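Long-range contact in D-alanyl-D-alanine carboxypeptidase (Vibrio cholerae, PDB 5TR7), which probably removes the terminal D-alanine from peptidoglycan precursor peptides, as a serine carboxypeptidase of the penicillin-binding protein family: residues N65-V79 with Q97-H109. Sequence-based numbering, arbitrary orientation.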
loop_
_atom_site.group_PDB
_atom_site.type_symbol
_atom_site.label_atom_id
_atom_site.label_comp_id
_atom_site.label_asym_id
_atom_site.label_seq_id
_atom_site.Cartn_x
_atom_site.Cartn_y
_atom_site.Cartn_z
ATOM N N ASN A 65 -5.271 -9.107 -19.961
ATOM C CA ASN A 65 -5.830 -8.728 -18.677
ATOM C C ASN A 65 -5.142 -7.555 -18.036
ATOM O O ASN A 65 -5.743 -6.874 -17.254
ATOM C CB ASN A 65 -5.772 -9.884 -17.736
ATOM C CG ASN A 65 -6.532 -11.052 -18.238
ATOM O OD1 ASN A 65 -7.553 -10.923 -18.925
ATOM N ND2 ASN A 65 -6.038 -12.198 -17.924
ATOM N N ALA A 66 -3.880 -7.341 -18.363
ATOM C CA ALA A 66 -3.146 -6.200 -17.895
ATOM C C ALA A 66 -3.338 -4.938 -18.836
ATOM O O ALA A 66 -2.823 -3.867 -18.565
ATOM C CB ALA A 66 -1.679 -6.612 -17.795
ATOM N N TRP A 67 -4.039 -5.105 -19.949
ATOM C CA TRP A 67 -4.256 -4.045 -20.917
ATOM C C TRP A 67 -4.890 -2.811 -20.262
ATOM O O TRP A 67 -5.916 -2.899 -19.538
ATOM C CB TRP A 67 -5.175 -4.594 -22.022
ATOM C CG TRP A 67 -5.390 -3.922 -23.348
ATOM C CD1 TRP A 67 -6.381 -4.243 -24.266
ATOM C CD2 TRP A 67 -4.673 -2.812 -23.914
ATOM N NE1 TRP A 67 -6.281 -3.435 -25.372
ATOM C CE2 TRP A 67 -5.233 -2.564 -25.201
ATOM C CE3 TRP A 67 -3.562 -2.053 -23.502
ATOM C CZ2 TRP A 67 -4.764 -1.528 -26.046
ATOM C CZ3 TRP A 67 -3.076 -1.028 -24.356
ATOM C CH2 TRP A 67 -3.682 -0.783 -25.612
ATOM N N ALA A 68 -4.230 -1.680 -20.497
ATOM C CA ALA A 68 -4.662 -0.374 -20.011
ATOM C C ALA A 68 -6.136 -0.184 -20.244
ATOM O O ALA A 68 -6.809 0.444 -19.422
ATOM C CB ALA A 68 -3.911 0.732 -20.722
ATOM N N LYS A 69 -6.607 -0.730 -21.362
ATOM C CA LYS A 69 -8.007 -0.667 -21.755
ATOM C C LYS A 69 -8.970 -1.180 -20.690
ATOM O O LYS A 69 -10.136 -0.752 -20.653
ATOM C CB LYS A 69 -8.258 -1.387 -23.095
ATOM C CG LYS A 69 -9.722 -1.301 -23.522
ATOM C CD LYS A 69 -10.094 -1.572 -24.972
ATOM C CE LYS A 69 -11.547 -1.098 -25.103
ATOM N NZ LYS A 69 -12.102 -1.079 -26.480
ATOM N N ASN A 70 -8.509 -2.080 -19.829
ATOM C CA ASN A 70 -9.388 -2.618 -18.767
ATOM C C ASN A 70 -9.554 -1.672 -17.581
ATOM O O ASN A 70 -10.440 -1.876 -16.753
ATOM C CB ASN A 70 -8.804 -3.896 -18.193
ATOM C CG ASN A 70 -8.659 -4.987 -19.240
ATOM O OD1 ASN A 70 -9.569 -5.230 -19.992
ATOM N ND2 ASN A 70 -7.531 -5.650 -19.267
ATOM N N PHE A 71 -8.711 -0.635 -17.492
ATOM C CA PHE A 71 -8.746 0.275 -16.330
ATOM C C PHE A 71 -8.977 1.732 -16.700
ATOM O O PHE A 71 -8.033 2.570 -16.673
ATOM C CB PHE A 71 -7.444 0.112 -15.563
ATOM C CG PHE A 71 -7.170 -1.310 -15.181
ATOM C CD1 PHE A 71 -7.816 -1.905 -14.093
ATOM C CD2 PHE A 71 -6.296 -2.074 -15.950
ATOM C CE1 PHE A 71 -7.594 -3.242 -13.809
ATOM C CE2 PHE A 71 -6.036 -3.397 -15.627
ATOM C CZ PHE A 71 -6.705 -3.982 -14.563
ATOM N N PRO A 72 -10.205 2.027 -17.166
ATOM C CA PRO A 72 -10.507 3.399 -17.515
ATOM C C PRO A 72 -10.846 4.149 -16.228
ATOM O O PRO A 72 -11.396 3.557 -15.290
ATOM C CB PRO A 72 -11.730 3.245 -18.398
ATOM C CG PRO A 72 -12.430 2.009 -17.864
ATOM C CD PRO A 72 -11.388 1.146 -17.256
ATOM N N ASP A 73 -10.499 5.405 -16.105
ATOM C CA ASP A 73 -10.840 6.169 -14.861
ATOM C C ASP A 73 -9.981 5.879 -13.624
ATOM O O ASP A 73 -10.186 6.541 -12.636
ATOM C CB ASP A 73 -12.291 5.976 -14.359
ATOM C CG ASP A 73 -13.320 5.975 -15.451
ATOM O OD1 ASP A 73 -13.014 6.326 -16.593
ATOM O OD2 ASP A 73 -14.421 5.534 -15.154
ATOM N N SER A 74 -9.048 4.922 -13.664
ATOM C CA SER A 74 -8.185 4.617 -12.545
ATOM C C SER A 74 -6.708 4.716 -12.957
ATOM O O SER A 74 -6.360 4.694 -14.098
ATOM C CB SER A 74 -8.467 3.231 -11.977
ATOM O OG SER A 74 -8.286 2.242 -12.927
ATOM N N SER A 75 -5.874 4.803 -11.980
ATOM C CA SER A 75 -4.486 4.976 -12.159
ATOM C C SER A 75 -3.866 3.754 -12.898
ATOM O O SER A 75 -4.227 2.567 -12.662
ATOM C CB SER A 75 -3.905 5.215 -10.750
ATOM O OG SER A 75 -2.540 5.421 -10.854
ATOM N N LYS A 76 -2.963 4.094 -13.832
ATOM C CA LYS A 76 -2.258 3.147 -14.692
ATOM C C LYS A 76 -0.817 3.486 -14.924
ATOM O O LYS A 76 -0.427 4.681 -14.952
ATOM C CB LYS A 76 -2.874 3.185 -16.081
ATOM C CG LYS A 76 -4.306 2.665 -16.218
ATOM C CD LYS A 76 -4.896 3.067 -17.586
ATOM C CE LYS A 76 -5.267 4.566 -17.640
ATOM N NZ LYS A 76 -6.470 4.930 -16.864
ATOM N N MET A 77 -0.015 2.434 -15.148
ATOM C CA MET A 77 1.386 2.609 -15.522
ATOM C C MET A 77 1.491 2.865 -17.039
ATOM O O MET A 77 2.481 3.435 -17.547
ATOM C CB MET A 77 2.152 1.351 -15.162
ATOM C CG MET A 77 3.641 1.361 -15.591
ATOM S SD MET A 77 4.419 -0.080 -14.894
ATOM C CE MET A 77 6.007 0.079 -15.732
ATOM N N PHE A 78 0.431 2.451 -17.741
ATOM C CA PHE A 78 0.283 2.552 -19.186
ATOM C C PHE A 78 1.030 1.481 -19.942
ATOM O O PHE A 78 1.789 1.745 -20.855
ATOM C CB PHE A 78 0.529 3.947 -19.724
ATOM C CG PHE A 78 -0.505 4.914 -19.260
ATOM C CD1 PHE A 78 -1.764 4.910 -19.836
ATOM C CD2 PHE A 78 -0.250 5.745 -18.216
ATOM C CE1 PHE A 78 -2.746 5.747 -19.394
ATOM C CE2 PHE A 78 -1.240 6.619 -17.769
ATOM C CZ PHE A 78 -2.484 6.621 -18.372
ATOM N N VAL A 79 0.755 0.256 -19.527
ATOM C CA VAL A 79 1.397 -0.888 -20.088
ATOM C C VAL A 79 0.613 -1.423 -21.288
ATOM O O VAL A 79 -0.622 -1.406 -21.281
ATOM C CB VAL A 79 1.592 -1.822 -18.868
ATOM C CG1 VAL A 79 1.243 -3.255 -19.082
ATOM C CG2 VAL A 79 2.961 -1.551 -18.256
ATOM N N GLN A 97 3.147 4.666 -8.726
ATOM C CA GLN A 97 2.098 5.162 -9.594
ATOM C C GLN A 97 0.758 4.558 -9.240
ATOM O O GLN A 97 -0.243 5.007 -9.754
ATOM C CB GLN A 97 2.400 4.824 -11.058
ATOM C CG GLN A 97 3.791 5.202 -11.555
ATOM C CD GLN A 97 3.979 4.963 -13.024
ATOM O OE1 GLN A 97 3.497 3.961 -13.556
ATOM N NE2 GLN A 97 4.713 5.878 -13.700
ATOM N N SER A 98 0.726 3.493 -8.441
ATOM C CA SER A 98 -0.545 2.881 -8.053
ATOM C C SER A 98 -1.238 2.355 -9.311
ATOM O O SER A 98 -2.462 2.413 -9.453
ATOM C CB SER A 98 -1.417 3.953 -7.314
ATOM O OG SER A 98 -2.331 3.300 -6.479
ATOM N N GLY A 99 -0.465 1.803 -10.229
ATOM C CA GLY A 99 -1.045 1.342 -11.499
ATOM C C GLY A 99 -1.733 -0.018 -11.418
ATOM O O GLY A 99 -1.107 -1.001 -11.085
ATOM N N ASN A 100 -3.029 -0.063 -11.667
ATOM C CA ASN A 100 -3.774 -1.309 -11.626
ATOM C C ASN A 100 -3.330 -2.329 -12.678
ATOM O O ASN A 100 -3.406 -3.548 -12.438
ATOM C CB ASN A 100 -5.258 -1.044 -11.855
ATOM C CG ASN A 100 -5.911 -0.264 -10.757
ATOM O OD1 ASN A 100 -5.427 -0.182 -9.655
ATOM N ND2 ASN A 100 -7.022 0.314 -11.076
ATOM N N ASP A 101 -2.969 -1.810 -13.872
ATOM C CA ASP A 101 -2.474 -2.632 -14.973
ATOM C C ASP A 101 -1.223 -3.415 -14.534
ATOM O O ASP A 101 -1.134 -4.677 -14.687
ATOM C CB ASP A 101 -2.292 -1.816 -16.275
ATOM C CG ASP A 101 -1.398 -0.524 -16.104
ATOM O OD1 ASP A 101 -1.127 -0.130 -14.945
ATOM O OD2 ASP A 101 -0.987 0.100 -17.146
ATOM N N ALA A 102 -0.292 -2.702 -13.904
ATOM C CA ALA A 102 0.948 -3.330 -13.445
ATOM C C ALA A 102 0.679 -4.395 -12.365
ATOM O O ALA A 102 1.438 -5.352 -12.251
ATOM C CB ALA A 102 1.904 -2.295 -12.892
ATOM N N CYS A 103 -0.375 -4.187 -11.566
ATOM C CA CYS A 103 -0.746 -5.165 -10.525
ATOM C C CYS A 103 -1.110 -6.482 -11.144
ATOM O O CYS A 103 -0.587 -7.535 -10.753
ATOM C CB CYS A 103 -1.917 -4.708 -9.665
ATOM S SG CYS A 103 -1.525 -3.385 -8.524
ATOM N N VAL A 104 -1.947 -6.416 -12.159
ATOM C CA VAL A 104 -2.371 -7.646 -12.821
ATOM C C VAL A 104 -1.228 -8.334 -13.535
ATOM O O VAL A 104 -1.158 -9.565 -13.503
ATOM C CB VAL A 104 -3.523 -7.409 -13.780
ATOM C CG1 VAL A 104 -3.889 -8.714 -14.492
ATOM C CG2 VAL A 104 -4.715 -6.875 -13.018
ATOM N N ALA A 105 -0.327 -7.559 -14.150
ATOM C CA ALA A 105 0.805 -8.172 -14.840
ATOM C C ALA A 105 1.726 -8.900 -13.891
ATOM O O ALA A 105 2.201 -10.015 -14.214
ATOM C CB ALA A 105 1.584 -7.165 -15.645
ATOM N N MET A 106 2.003 -8.299 -12.736
ATOM C CA MET A 106 2.866 -8.998 -11.731
ATOM C C MET A 106 2.157 -10.208 -11.140
ATOM O O MET A 106 2.755 -11.255 -10.926
ATOM C CB MET A 106 3.353 -8.072 -10.615
ATOM C CG MET A 106 4.442 -7.094 -11.081
ATOM S SD MET A 106 5.915 -7.955 -11.716
ATOM C CE MET A 106 6.456 -8.887 -10.270
ATOM N N ALA A 107 0.862 -10.068 -10.922
ATOM C CA ALA A 107 0.071 -11.156 -10.382
ATOM C C ALA A 107 0.229 -12.388 -11.269
ATOM O O ALA A 107 0.536 -13.510 -10.800
ATOM C CB ALA A 107 -1.381 -10.722 -10.281
ATOM N N GLU A 108 0.109 -12.151 -12.578
ATOM C CA GLU A 108 0.236 -13.221 -13.544
ATOM C C GLU A 108 1.654 -13.754 -13.636
ATOM O O GLU A 108 1.844 -14.961 -13.738
ATOM C CB GLU A 108 -0.274 -12.800 -14.923
ATOM C CG GLU A 108 -1.761 -12.530 -14.989
ATOM C CD GLU A 108 -2.249 -12.133 -16.385
ATOM O OE1 GLU A 108 -1.441 -11.749 -17.297
ATOM O OE2 GLU A 108 -3.474 -12.268 -16.598
ATOM N N HIS A 109 2.643 -12.875 -13.575
ATOM C CA HIS A 109 4.044 -13.336 -13.673
ATOM C C HIS A 109 4.396 -14.207 -12.455
ATOM O O HIS A 109 5.184 -15.131 -12.538
ATOM C CB HIS A 109 4.964 -12.096 -13.702
ATOM C CG HIS A 109 6.415 -12.406 -13.807
ATOM N ND1 HIS A 109 6.971 -12.898 -14.961
ATOM C CD2 HIS A 109 7.437 -12.263 -12.932
ATOM C CE1 HIS A 109 8.266 -13.041 -14.808
ATOM N NE2 HIS A 109 8.577 -12.688 -13.576
#
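Lys76 and Gly99 bring their CA atoms within 3.9 Å where the loop 65-79 wraps the first turns of helix 100-111. Here Asn100 N donates to Ser75 O (3.1 Å, 168°), and Gly99, at the N-cap position, packs its CA against the backbone of Lys76 and Met77. Asp101 holds the 77-79 end of the segment. Its CG sits between backbone N and carbonyl carbon (chi1 53°), which turns the carboxylate toward three successive amides: OD1 accepts from Met77 N (2.8 Å, 177°), OD2 from Phe78 N (2.8 Å) and Val79 N (3.0 Å). A short acidic side chain suits this row of N-H groups, and Ala102 N also reaches OD1, from above the carboxylate plane. Phe71 lays one ring face against Asn100 CB in a CH-pi contact, 3.8 Å from the centroid, while its CZ meets Val104 CG2. Farther along, small Ala66 and Ala105 let the chains approach closely, and Asn65 ND2 donates a hydrogen bond to Glu108 OE2 (2.9 Å), while OE1 is held by Ser63. Ser75 OG hydrogen-bonds Gln97 O just before Ser98, a predicted active-site residue whose OG bonds Lys201; Asn100 OD1 accepts from Lys38, the predicted proton acceptor, consistent with an SxN motif at 98-100. Met77 extends past Ala102 to Leu90 of helix 87-95 and Phe176 of strand 175-178, while Phe78 packs on strand 181-184.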